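Local coordinates for p800 reaction center core protein (Heliobacterium modesticaldum, PDB 5V8K) that forms the homodimeric core of a photosynthetic reaction center, holding bacteriochlorophyll g pigments and other electron-transfer cofactors in the membrane and binding a [4Fe-4S] cluster, at residues A263-G266 against H267-G271; I329-S332 against Y333-T337; H520-Q523 against A524-A528; K579-G582 against C583-F587. One frame throughout, in Å; residues are numbered along the deposited sequence.

Interaction 1: residues A263-G266 against H267-G271; sequences AILG and HLVMG. With GBF (Bacteriochlorophyll g), chain B.
His267 doubles back on Ala263, one turn earlier in helix 258-291, and grips its carbonyl oxygen twice. The backbone bond, His267 N to Ala263 O, is 3.0 Å long. The ring adds a shorter and straighter one, His267 ND1 to the same Ala263 O at 2.7 Å with an N-H...O angle of 169°. The two donors come from opposite faces of the carbonyl plane, and the oxygen lies in the plane of the imidazole, so the bond fixes the ring's rotation. CG stands anti to the carbonyl carbon (chi1 -73°), which keeps the ring on the same side of the helix as Ala263. Over the centre of one ring face sits the ester methyl CED of the bacteriochlorophyll, 3.8 Å from His267 CE1. Leu268 follows with a plain helical bond to Ile264 O and faces Ala455 of helix 449-459. Val269 sets CG2 3.9 Å from Leu265 CD1, forming an apolar patch that helix 575-599 covers with Trp595 and Ile591. Met270 bonds through its N to Gly266 O, then bends at chi2 and chi3 until CE is 3.2 Å from the pigment nitrogen ND. It approaches from the side on which a water binds this pigment's magnesium. Gly266 CA is only 3.4 Å from O1D of the same bacteriochlorophyll, where a beta carbon would clash. Because His267 NE2 ligates the magnesium of another bacteriochlorophyll, Ala263 O is a second-shell acceptor: by holding the ND1 hydrogen it orients the axial ligand and would probably make NE2 a stronger donor to the metal.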
# COMPACT_ATOMS: atom_id res chain seq x y z
N ALA A 263 -11.67 12.06 20.33
CA ALA A 263 -10.69 12.70 21.19
C ALA A 263 -9.56 11.74 21.54
O ALA A 263 -8.39 12.13 21.62
CB ALA A 263 -11.34 13.19 22.46
N ILE A 264 -9.91 10.48 21.77
CA ILE A 264 -8.92 9.46 22.12
C ILE A 264 -7.95 9.26 20.97
O ILE A 264 -6.73 9.23 21.16
CB ILE A 264 -9.63 8.15 22.49
CG1 ILE A 264 -10.24 8.29 23.88
CG2 ILE A 264 -8.65 6.95 22.45
CD1 ILE A 264 -11.14 7.17 24.25
N LEU A 265 -8.47 9.14 19.76
CA LEU A 265 -7.60 8.92 18.62
C LEU A 265 -6.68 10.10 18.43
O LEU A 265 -5.48 9.91 18.19
CB LEU A 265 -8.42 8.63 17.37
CG LEU A 265 -7.60 8.34 16.11
CD1 LEU A 265 -6.62 7.12 16.27
CD2 LEU A 265 -8.52 8.12 14.96
N GLY A 266 -7.19 11.33 18.60
CA GLY A 266 -6.33 12.49 18.54
C GLY A 266 -5.20 12.46 19.55
O GLY A 266 -4.06 12.79 19.22
N HIS A 267 -5.49 12.06 20.79
CA HIS A 267 -4.46 12.08 21.83
C HIS A 267 -3.50 10.90 21.72
O HIS A 267 -2.33 11.02 22.09
CB HIS A 267 -5.10 12.13 23.20
CG HIS A 267 -5.70 13.46 23.52
ND1 HIS A 267 -6.92 13.87 23.01
CD2 HIS A 267 -5.21 14.52 24.21
CE1 HIS A 267 -7.17 15.10 23.41
NE2 HIS A 267 -6.14 15.53 24.11
N LEU A 268 -3.97 9.76 21.22
CA LEU A 268 -3.09 8.64 20.93
C LEU A 268 -2.07 9.00 19.86
O LEU A 268 -0.87 8.74 20.01
CB LEU A 268 -3.94 7.44 20.48
CG LEU A 268 -3.20 6.28 19.91
CD1 LEU A 268 -2.21 5.79 20.94
CD2 LEU A 268 -4.20 5.21 19.48
N VAL A 269 -2.57 9.57 18.80
CA VAL A 269 -1.72 9.90 17.68
C VAL A 269 -0.69 11.02 18.06
O VAL A 269 0.49 10.92 17.83
CB VAL A 269 -2.47 10.34 16.39
CG1 VAL A 269 -1.52 10.83 15.33
CG2 VAL A 269 -3.42 9.27 15.87
N MET A 270 -1.17 12.05 18.73
CA MET A 270 -0.30 13.17 19.10
C MET A 270 0.73 12.70 20.13
O MET A 270 1.83 13.17 20.19
CB MET A 270 -1.04 14.43 19.65
CG MET A 270 -1.91 15.16 18.66
SD MET A 270 -0.91 16.05 17.49
CE MET A 270 -1.88 17.48 17.18
N GLY A 271 0.30 11.85 21.03
CA GLY A 271 1.22 11.32 22.03
C GLY A 271 2.34 10.51 21.39
O GLY A 271 3.51 10.68 21.74
MG GBF B . -3.56 17.32 13.33
CHA GBF B . -5.76 17.40 16.08
CHB GBF B . -5.14 14.62 12.24
CHC GBF B . -2.03 17.99 10.26
CHD GBF B . -2.29 20.49 14.52
NA GBF B . -4.94 16.12 14.11
C1A GBF B . -5.74 16.19 15.19
C2A GBF B . -6.65 15.02 15.50
C3A GBF B . -6.39 14.16 14.25
C4A GBF B . -5.43 15.03 13.49
CMA GBF B . -5.76 12.79 14.57
CAA GBF B . -8.15 15.30 15.77
CBA GBF B . -8.92 16.03 14.64
CGA GBF B . -8.49 17.48 14.49
O1A GBF B . -8.60 18.30 15.39
O2A GBF B . -7.71 17.87 13.34
NB GBF B . -3.62 16.44 11.49
C1B GBF B . -4.27 15.30 11.23
C2B GBF B . -4.07 14.99 9.89
C3B GBF B . -3.20 15.94 9.36
C4B GBF B . -2.91 16.81 10.41
CMB GBF B . -4.70 13.81 9.20
CAB GBF B . -2.66 16.05 7.96
CBB GBF B . -3.00 15.37 6.89
NC GBF B . -2.44 18.88 12.59
C1C GBF B . -1.88 18.97 11.37
C2C GBF B . -1.05 20.10 10.88
C3C GBF B . -1.22 20.73 12.21
C4C GBF B . -1.98 20.02 13.15
CMC GBF B . 0.36 19.64 10.53
CAC GBF B . -0.61 22.04 12.56
CBC GBF B . 0.22 22.82 11.58
ND GBF B . -3.78 18.60 14.86
C1D GBF B . -3.35 19.79 15.27
C2D GBF B . -4.01 20.55 16.51
C3D GBF B . -4.89 19.48 16.67
C4D GBF B . -4.81 18.39 15.77
CMD GBF B . -3.78 21.86 17.20
CAD GBF B . -5.92 19.13 17.65
OBD GBF B . -6.49 19.79 18.59
CBD GBF B . -6.42 17.74 17.37
CGD GBF B . -6.11 16.76 18.49
O1D GBF B . -6.83 15.81 18.69
O2D GBF B . -4.95 16.89 19.37
CED GBF B . -4.86 16.04 20.52
C1 GBF B . -7.25 19.22 13.19
C2 GBF B . -6.50 19.27 11.88
C3 GBF B . -5.70 20.29 11.53
C4 GBF B . -5.51 21.48 12.45
C5 GBF B . -4.97 20.27 10.19
C6 GBF B . -5.41 19.14 9.22
C7 GBF B . -4.72 19.38 7.88
C8 GBF B . -5.37 19.62 6.72
C9 GBF B . -6.87 19.67 6.64
C10 GBF B . -4.57 19.90 5.47
C11 GBF B . -4.00 18.63 4.88
C12 GBF B . -3.18 18.97 3.65
C13 GBF B . -2.50 18.01 3.00
C14 GBF B . -1.68 18.33 1.77
C15 GBF B . -2.52 16.58 3.47
O HOH W 1 -1.55 16.08 14.23

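Interaction 2: residues I329-S332 against Y333-T337; sequences IFVS and YGIAT. With GBF (Bacteriochlorophyll g), chain X.
Tyr333 and Ile329 are brought together by matching first torsions, CG of the tyrosine (chi1 -73°) and CG1 of the isoleucine (chi1 -67°) each standing anti to its own carbonyl carbon. The two side chains therefore run side by side, and a bend at chi2 of Ile329 (-64°) lays its CD1 3.6 Å from Tyr333 CE1, while its CG2 meets CD1 of the ring. Ile329 O lies at the ring's edge, in its plane, and also accepts the backbone bond from Tyr333 N at 2.8 Å. Ser332 OG comes to the ring obliquely, 3.1 Å from Tyr333 CD1, and is itself hydrogen-bonded to Pro328 O. Replacing Tyr333 by an alanine would probably leave the Ile329 methyls without their aromatic mate and open a gap toward helix 449-459. Two residues further along, Val331 CG1 and Ile335 CD1 pack alongside at 3.9 Å. Tyr333 O is gripped twice: Thr337 OG1 donates at 2.6 Å and Thr337 N at 2.9 Å, from opposite faces of the carbonyl plane. With its hydroxyl thus turned back to the backbone, Thr337 offers CG2 to the bacteriochlorophyll methyl CMC at 3.6 Å. Gly334, whose C is 3.7 Å from CAB, brings bare backbone against the same pigment, so this part of helix 311-344 forms one wall of a pigment pocket. Among its neighbours, helix 376-401 packs on Val331 and Ser332 through Phe379 and Ala384, helix 449-459 meets Tyr333 through Gln450 and Pro454, and Ile359 and Ile361 of a loop rest on Ile335.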
# COMPACT_ATOMS: atom_id res chain seq x y z
N ILE A 329 4.57 -10.11 19.56
CA ILE A 329 4.05 -10.14 18.19
C ILE A 329 3.82 -11.57 17.74
O ILE A 329 2.79 -11.89 17.13
CB ILE A 329 5.01 -9.40 17.24
CG1 ILE A 329 5.06 -7.90 17.55
CG2 ILE A 329 4.63 -9.64 15.81
CD1 ILE A 329 3.75 -7.17 17.35
N PHE A 330 4.80 -12.45 17.99
CA PHE A 330 4.65 -13.83 17.59
C PHE A 330 3.43 -14.44 18.24
O PHE A 330 2.64 -15.12 17.57
CB PHE A 330 5.91 -14.64 17.96
CG PHE A 330 5.86 -16.08 17.52
CD1 PHE A 330 5.29 -17.04 18.32
CD2 PHE A 330 6.35 -16.46 16.30
CE1 PHE A 330 5.23 -18.38 17.92
CE2 PHE A 330 6.30 -17.80 15.87
CZ PHE A 330 5.73 -18.75 16.70
N VAL A 331 3.25 -14.22 19.53
CA VAL A 331 2.13 -14.79 20.26
C VAL A 331 0.80 -14.21 19.75
O VAL A 331 -0.14 -14.96 19.43
CB VAL A 331 2.31 -14.54 21.77
CG1 VAL A 331 1.06 -14.83 22.51
CG2 VAL A 331 3.43 -15.44 22.34
N SER A 332 0.71 -12.87 19.64
CA SER A 332 -0.54 -12.20 19.28
C SER A 332 -0.91 -12.46 17.82
O SER A 332 -1.99 -12.98 17.54
CB SER A 332 -0.45 -10.69 19.57
OG SER A 332 0.53 -10.03 18.78
N TYR A 333 0.00 -12.18 16.88
CA TYR A 333 -0.32 -12.35 15.48
C TYR A 333 -0.37 -13.82 15.09
O TYR A 333 -1.13 -14.21 14.19
CB TYR A 333 0.67 -11.56 14.62
CG TYR A 333 0.45 -10.04 14.68
CD1 TYR A 333 0.84 -9.30 15.79
CD2 TYR A 333 -0.19 -9.36 13.66
CE1 TYR A 333 0.60 -7.93 15.88
CE2 TYR A 333 -0.44 -7.97 13.74
CZ TYR A 333 -0.03 -7.28 14.85
OH TYR A 333 -0.25 -5.95 14.96
N GLY A 334 0.41 -14.68 15.74
CA GLY A 334 0.30 -16.09 15.44
C GLY A 334 -1.02 -16.68 15.91
O GLY A 334 -1.69 -17.42 15.17
N ILE A 335 -1.42 -16.37 17.14
CA ILE A 335 -2.73 -16.82 17.61
C ILE A 335 -3.84 -16.28 16.71
O ILE A 335 -4.76 -17.02 16.33
CB ILE A 335 -2.96 -16.42 19.07
CG1 ILE A 335 -2.15 -17.31 20.01
CG2 ILE A 335 -4.45 -16.57 19.44
CD1 ILE A 335 -2.15 -16.80 21.42
N ALA A 336 -3.79 -14.97 16.40
CA ALA A 336 -4.90 -14.37 15.68
C ALA A 336 -4.95 -14.89 14.26
O ALA A 336 -6.03 -14.93 13.66
CB ALA A 336 -4.81 -12.84 15.69
N THR A 337 -3.80 -15.29 13.71
CA THR A 337 -3.77 -15.88 12.36
C THR A 337 -4.37 -17.28 12.38
O THR A 337 -5.14 -17.64 11.49
CB THR A 337 -2.35 -15.94 11.79
OG1 THR A 337 -1.83 -14.62 11.70
CG2 THR A 337 -2.33 -16.50 10.38
MG GBF X . -2.51 -23.64 14.58
CHA GBF X . -4.20 -26.69 14.80
CHB GBF X . -1.99 -23.78 17.84
CHC GBF X . -0.34 -21.04 14.05
CHD GBF X . -2.85 -23.97 11.00
NA GBF X . -2.91 -25.00 15.99
C1A GBF X . -3.61 -26.12 16.03
C2A GBF X . -3.85 -26.86 17.33
C3A GBF X . -3.40 -25.76 18.27
C4A GBF X . -2.72 -24.79 17.31
CMA GBF X . -4.58 -25.11 19.01
CAA GBF X . -3.10 -28.19 17.60
CBA GBF X . -1.64 -28.10 17.20
CGA GBF X . -0.90 -29.39 17.48
O1A GBF X . -1.48 -30.38 17.92
O2A GBF X . 0.52 -29.48 17.14
NB GBF X . -1.36 -22.51 15.82
C1B GBF X . -1.26 -22.68 17.14
C2B GBF X . -0.44 -21.66 17.65
C3B GBF X . 0.02 -20.92 16.57
C4B GBF X . -0.55 -21.51 15.43
CMB GBF X . -0.13 -21.43 19.10
CAB GBF X . 0.92 -19.73 16.61
CBB GBF X . 1.35 -19.04 17.66
NC GBF X . -1.80 -22.72 12.90
C1C GBF X . -0.94 -21.70 12.86
C2C GBF X . -0.48 -21.03 11.63
C3C GBF X . -1.27 -22.02 10.86
C4C GBF X . -2.02 -22.91 11.59
CMC GBF X . -1.11 -19.62 11.59
CAC GBF X . -1.34 -22.04 9.38
CBC GBF X . -0.55 -21.06 8.55
ND GBF X . -3.17 -24.93 13.19
C1D GBF X . -3.43 -24.99 11.89
C2D GBF X . -4.39 -26.13 11.27
C3D GBF X . -4.55 -26.66 12.54
C4D GBF X . -3.89 -26.03 13.62
CMD GBF X . -4.92 -26.53 9.92
CAD GBF X . -5.13 -27.94 13.04
OBD GBF X . -6.05 -28.69 12.58
CBD GBF X . -4.95 -27.95 14.51
CGD GBF X . -6.24 -27.98 15.27
O1D GBF X . -6.97 -27.00 15.41
O2D GBF X . -6.64 -29.19 15.90
CED GBF X . -7.99 -29.30 16.31

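Interaction 3: residues H520-Q523 against A524-A528; sequences HMIQ and ALLGA. With GBF (Bacteriochlorophyll g), chain C.
Met521 lays its sulfur beside Ala524, SD 4.3 Å from CB, and both side chains then bear on the same bacteriochlorophyll. The motif is an axial histidine on a transmembrane helix, here on helix 520-539. His520 NE2 binds the pigment's magnesium at 2.3 Å. Its CG is anti to the backbone N (chi1 -168°), which swings the imidazole out to the metal, and the methyl CMA lies over one ring face, toward the rim. The other nitrogen of the imidazole, ND1, is hydrogen-bonded to His345 NE2 of the second subunit, a second-shell contact that positions the ligand across the dimer interface. Residues spaced three and four apart continue the pigment-facing stripe: Gln523 NE2 is 3.5 Å from CHC, and Ala524 CB is 3.5 Å from CHD. Gly527 completes it, since a beta carbon there would clash with CMC. An alanine in place of Gln523 would remove the extended amide arm and is likely to open a gap beside CHC while weakening the packing on His345 of the second subunit. On another flank Ile522 CG2 and Leu526 CD1 cross at 4.1 Å, and their backbones are joined by a nearly linear bond, Leu526 N to Ile522 O (N-H...O 173°). Met521, bent at chi2 and chi3, ends with CE just 3.0 Å from the pigment ester oxygen O2D.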
# COMPACT_ATOMS: atom_id res chain seq x y z
N HIS A 520 -19.58 11.64 2.85
CA HIS A 520 -18.31 12.33 2.69
C HIS A 520 -17.10 11.50 3.11
O HIS A 520 -16.03 11.64 2.51
CB HIS A 520 -18.31 13.65 3.45
CG HIS A 520 -17.15 14.49 3.08
ND1 HIS A 520 -16.99 14.96 1.80
CD2 HIS A 520 -16.02 14.79 3.75
CE1 HIS A 520 -15.83 15.58 1.71
NE2 HIS A 520 -15.22 15.46 2.87
N MET A 521 -17.23 10.63 4.11
CA MET A 521 -16.06 9.88 4.52
C MET A 521 -15.59 8.91 3.45
O MET A 521 -14.41 8.57 3.45
CB MET A 521 -16.28 9.17 5.85
CG MET A 521 -16.43 10.11 7.05
SD MET A 521 -14.94 11.10 7.41
CE MET A 521 -15.80 12.49 7.02
N ILE A 522 -16.42 8.56 2.45
CA ILE A 522 -15.90 7.82 1.30
C ILE A 522 -14.95 8.70 0.49
O ILE A 522 -13.88 8.26 0.06
CB ILE A 522 -17.05 7.26 0.44
CG1 ILE A 522 -17.92 6.31 1.27
CG2 ILE A 522 -16.54 6.50 -0.81
CD1 ILE A 522 -17.25 5.13 1.86
N GLN A 523 -15.33 9.96 0.24
CA GLN A 523 -14.41 10.91 -0.41
C GLN A 523 -13.11 11.03 0.37
O GLN A 523 -12.03 10.99 -0.22
CB GLN A 523 -15.09 12.27 -0.56
CG GLN A 523 -14.10 13.40 -0.90
CD GLN A 523 -14.70 14.53 -1.66
OE1 GLN A 523 -15.64 14.35 -2.42
NE2 GLN A 523 -14.11 15.72 -1.52
N ALA A 524 -13.18 11.10 1.69
CA ALA A 524 -11.98 11.19 2.49
C ALA A 524 -11.09 9.97 2.29
O ALA A 524 -9.87 10.10 2.11
CB ALA A 524 -12.33 11.33 3.95
N LEU A 525 -11.69 8.77 2.33
CA LEU A 525 -10.92 7.55 2.13
C LEU A 525 -10.26 7.56 0.78
O LEU A 525 -9.06 7.34 0.67
CB LEU A 525 -11.81 6.31 2.26
CG LEU A 525 -12.20 5.74 3.60
CD1 LEU A 525 -12.96 4.44 3.40
CD2 LEU A 525 -11.04 5.45 4.43
N LEU A 526 -11.04 7.81 -0.27
CA LEU A 526 -10.49 7.74 -1.62
C LEU A 526 -9.36 8.74 -1.81
O LEU A 526 -8.33 8.41 -2.40
CB LEU A 526 -11.57 7.99 -2.66
CG LEU A 526 -12.59 6.88 -2.84
CD1 LEU A 526 -13.73 7.39 -3.71
CD2 LEU A 526 -11.97 5.72 -3.49
N GLY A 527 -9.54 9.98 -1.34
CA GLY A 527 -8.47 10.96 -1.53
C GLY A 527 -7.23 10.60 -0.74
O GLY A 527 -6.10 10.70 -1.23
N ALA A 528 -7.41 10.15 0.49
CA ALA A 528 -6.28 9.76 1.31
C ALA A 528 -5.53 8.57 0.71
O ALA A 528 -4.29 8.49 0.80
CB ALA A 528 -6.78 9.43 2.71
MG GBF C . -13.34 16.68 3.55
CHA GBF C . -14.39 16.76 6.95
CHB GBF C . -15.36 19.18 2.98
CHC GBF C . -11.64 17.03 0.56
CHD GBF C . -10.81 14.40 4.61
NA GBF C . -14.60 17.71 4.69
C1A GBF C . -14.99 17.70 5.99
C2A GBF C . -16.05 18.69 6.49
C3A GBF C . -16.56 19.06 5.12
C4A GBF C . -15.43 18.63 4.20
CMA GBF C . -17.76 18.20 4.78
CAA GBF C . -15.49 19.82 7.35
CBA GBF C . -14.36 20.58 6.67
CGA GBF C . -13.01 19.97 7.01
O1A GBF C . -12.80 19.39 8.07
O2A GBF C . -11.94 20.03 6.10
NB GBF C . -13.49 18.00 2.00
C1B GBF C . -14.43 18.93 1.87
C2B GBF C . -14.28 19.59 0.65
C3B GBF C . -13.20 18.99 0.02
C4B GBF C . -12.77 17.96 0.87
CMB GBF C . -15.10 20.78 0.17
CAB GBF C . -12.63 19.27 -1.31
CBB GBF C . -12.83 20.31 -2.06
NC GBF C . -11.64 15.84 2.77
C1C GBF C . -11.11 16.09 1.57
C2C GBF C . -9.85 15.46 1.05
C3C GBF C . -9.72 14.75 2.34
C4C GBF C . -10.74 14.96 3.26
CMC GBF C . -10.24 14.51 -0.07
CAC GBF C . -8.57 13.88 2.64
CBC GBF C . -7.44 13.68 1.65
ND GBF C . -12.64 15.86 5.23
C1D GBF C . -11.79 14.90 5.57
C2D GBF C . -11.76 14.27 7.03
C3D GBF C . -12.82 15.09 7.39
C4D GBF C . -13.34 15.99 6.41
CMD GBF C . -10.95 13.23 7.70
CAD GBF C . -13.62 15.31 8.61
OBD GBF C . -13.59 14.77 9.77
CBD GBF C . -14.53 16.49 8.38
CGD GBF C . -15.94 16.09 8.68
O1D GBF C . -16.47 16.33 9.74
O2D GBF C . -16.64 15.33 7.68
CED GBF C . -17.86 14.67 7.95
C1 GBF C . -10.62 19.79 6.67
C2 GBF C . -10.05 21.09 7.26
C3 GBF C . -9.60 21.23 8.54
C4 GBF C . -9.66 20.06 9.47
C5 GBF C . -9.08 22.60 8.96
C6 GBF C . -9.32 22.90 10.43
C7 GBF C . -8.59 24.16 10.87
C8 GBF C . -8.45 24.39 12.20
C9 GBF C . -9.04 23.41 13.18
C10 GBF C . -7.75 25.61 12.78
C11 GBF C . -6.92 26.36 11.75
C12 GBF C . -5.87 27.24 12.41
C13 GBF C . -6.00 28.57 12.57
C14 GBF C . -7.24 29.26 12.10
C15 GBF C . -4.89 29.36 13.22

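Interaction 4: residues K579-G582 against C583-F587; sequences KAIG and CFLFF. With DGG (1-[glycerolylphosphonyl]-2-[8-(2-hexyl-cyclopropyl)-octanal-1-yl]-3-[hexadecanal-1-yl]-glycerol), chain D.
Ile581 and Leu585 make a local, one-turn packing contact near the start of helix 575-599, on the flank that receives a membrane lipid. Their side chains run alongside each other, with Ile581 CG2 3.9 Å from Leu585 CD1, accompanied by the backbone bond from Leu585 N to Ile581 O (2.9 Å, N-H...O 168°). The same flank holds both acyl chains. Ala580 CB touches one chain at C23 (3.9 Å) and the other at C3 (4.0 Å), and Ile581 CG1 also reaches C3. Phe584 extends the surface: its CG, anti to the backbone N (chi1 175°), carries the ring along the lipid, so that C7 lies over one ring face, toward the rim. The modelled spacing there is shorter than a normal carbon contact, and its exact value is doubtful. Gly582 offers only backbone, and Gly582 O accepts from Phe586 N at 2.9 Å. The Phe586 ring turns away from the lipid, meeting Phe446 edge-to-face and packing on Phe540 of the second subunit. Lys579 leads the other way, its NZ in a salt bridge with Asp439 and hydrogen-bonded to Ser434; the Lys579 side chain comes within about 5 Å of that of the cluster ligand Cys433. Such a helix, with its polar beginning beside the [4Fe-4S] site and its apolar turns lined by lipid and pigment, is consistent with the PsaA/PsaB-type reaction center core.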
# COMPACT_ATOMS: atom_id res chain seq x y z
N LYS A 579 11.94 11.85 1.55
CA LYS A 579 11.76 10.95 2.69
C LYS A 579 10.98 11.64 3.80
O LYS A 579 10.10 11.02 4.41
CB LYS A 579 13.12 10.45 3.19
CG LYS A 579 13.40 9.03 2.83
CD LYS A 579 14.86 8.73 2.58
CE LYS A 579 15.79 9.14 3.71
NZ LYS A 579 17.06 8.27 3.63
N ALA A 580 11.27 12.92 4.06
CA ALA A 580 10.54 13.68 5.07
C ALA A 580 9.07 13.86 4.70
O ALA A 580 8.16 13.64 5.52
CB ALA A 580 11.18 15.05 5.29
N ILE A 581 8.81 14.27 3.46
CA ILE A 581 7.44 14.53 3.00
C ILE A 581 6.69 13.21 2.82
O ILE A 581 5.50 13.08 3.14
CB ILE A 581 7.47 15.34 1.69
CG1 ILE A 581 8.03 16.72 1.95
CG2 ILE A 581 6.06 15.43 1.06
CD1 ILE A 581 8.38 17.50 0.68
N GLY A 582 7.39 12.20 2.31
CA GLY A 582 6.77 10.90 2.11
C GLY A 582 6.38 10.27 3.42
O GLY A 582 5.29 9.70 3.54
N CYS A 583 7.24 10.36 4.42
CA CYS A 583 6.90 9.80 5.72
C CYS A 583 5.73 10.56 6.33
O CYS A 583 4.77 9.95 6.80
CB CYS A 583 8.12 9.81 6.64
SG CYS A 583 7.78 9.31 8.35
N PHE A 584 5.80 11.89 6.33
CA PHE A 584 4.72 12.71 6.88
C PHE A 584 3.38 12.34 6.26
O PHE A 584 2.40 12.10 6.98
CB PHE A 584 5.01 14.21 6.67
CG PHE A 584 3.88 15.06 7.09
CD1 PHE A 584 3.71 15.36 8.44
CD2 PHE A 584 2.93 15.50 6.19
CE1 PHE A 584 2.65 16.11 8.87
CE2 PHE A 584 1.86 16.26 6.63
CZ PHE A 584 1.73 16.57 7.99
N LEU A 585 3.31 12.30 4.93
CA LEU A 585 2.05 12.02 4.25
C LEU A 585 1.61 10.56 4.35
O LEU A 585 0.41 10.28 4.33
CB LEU A 585 2.15 12.44 2.79
CG LEU A 585 2.18 13.93 2.51
CD1 LEU A 585 2.37 14.14 1.02
CD2 LEU A 585 0.89 14.64 2.99
N PHE A 586 2.56 9.61 4.36
CA PHE A 586 2.22 8.21 4.50
C PHE A 586 1.52 7.98 5.83
O PHE A 586 0.40 7.45 5.89
CB PHE A 586 3.52 7.37 4.38
CG PHE A 586 3.33 5.92 4.37
CD1 PHE A 586 3.02 5.24 5.52
CD2 PHE A 586 3.50 5.22 3.21
CE1 PHE A 586 2.89 3.86 5.52
CE2 PHE A 586 3.39 3.83 3.18
CZ PHE A 586 3.07 3.15 4.36
N PHE A 587 2.15 8.52 6.83
CA PHE A 587 1.67 8.46 8.21
C PHE A 587 0.28 9.18 8.38
O PHE A 587 -0.66 8.63 8.87
CB PHE A 587 2.65 9.03 9.25
CG PHE A 587 2.19 8.89 10.69
CD1 PHE A 587 2.25 7.68 11.35
CD2 PHE A 587 1.73 9.98 11.42
CE1 PHE A 587 1.87 7.57 12.64
CE2 PHE A 587 1.34 9.85 12.71
CZ PHE A 587 1.42 8.64 13.32
C11 DGG D . 2.62 18.36 2.67
C10 DGG D . 3.79 19.31 2.72
C9 DGG D . 4.36 19.33 4.13
C8 DGG D . 4.69 17.94 4.65
C7 DGG D . 4.89 17.88 6.15
C6 DGG D . 6.22 18.41 6.66
C5 DGG D . 7.30 18.28 5.63
C4 DGG D . 8.60 18.90 6.09
C3 DGG D . 9.66 18.73 5.02
C2 DGG D . 11.00 19.27 5.47
C1 DGG D . 11.99 19.14 4.36
O1 DGG D . 11.64 19.13 3.22
O17 DGG D . 13.38 19.00 4.61
C17 DGG D . 14.34 19.14 3.59
C19 DGG D . 15.73 19.21 4.23
O19 DGG D . 16.05 17.96 4.83
C21 DGG D . 16.29 17.90 6.25
O21 DGG D . 16.99 18.78 6.67
C22 DGG D . 15.64 16.82 7.07
C23 DGG D . 14.10 16.94 7.15
C24 DGG D . 13.48 17.06 8.54
C25 DGG D . 12.40 18.14 8.74
C26 DGG D . 11.34 17.81 9.78
C27 DGG D . 10.32 16.83 9.23
C28 DGG D . 9.29 16.41 10.26
C29 DGG D . 8.08 15.75 9.61
C30 DGG D . 8.26 14.37 9.00
C31 DGG D . 7.25 13.40 9.55
C32 DGG D . 6.81 13.77 10.94
C33 DGG D . 5.79 12.81 11.49
C18 DGG D . 16.80 19.58 3.22
P DGG D . 18.12 19.10 1.19
OP1 DGG D . 19.30 19.55 1.96
OP2 DGG D . 17.08 18.60 2.25
OP3 DGG D . 17.35 20.09 0.41
OP4 DGG D . 18.52 17.97 0.16
C40 DGG D . 18.63 18.25 -1.24
C41 DGG D . 19.99 17.86 -1.84
O42 DGG D . 21.01 17.80 -0.85
C43 DGG D . 20.46 18.75 -3.01
O44 DGG D . 19.41 18.85 -3.98

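How the interactions relate
All four are local contacts between successive turns of one helix, buried, in helices predicted to span the membrane, and none is a surface contact. Interaction 1 lies deepest, its centre about 4 Å from that of the chain, whereas the centre of interaction 2 is about 25 Å out and stands apart from the rest. Interactions 1 and 4 meet directly, Val269 CG1 lying 4.0 Å from Phe587 CE2, which ties helix 258-291 to helix 575-599. Interactions 3 and 4 approach within about 6 Å at their nearest atoms, and both touch the second subunit. Their chemistry follows their surroundings: histidine ligation to magnesium in 1 and 3, apolar pigment packing in 2, and acyl-chain packing in 4.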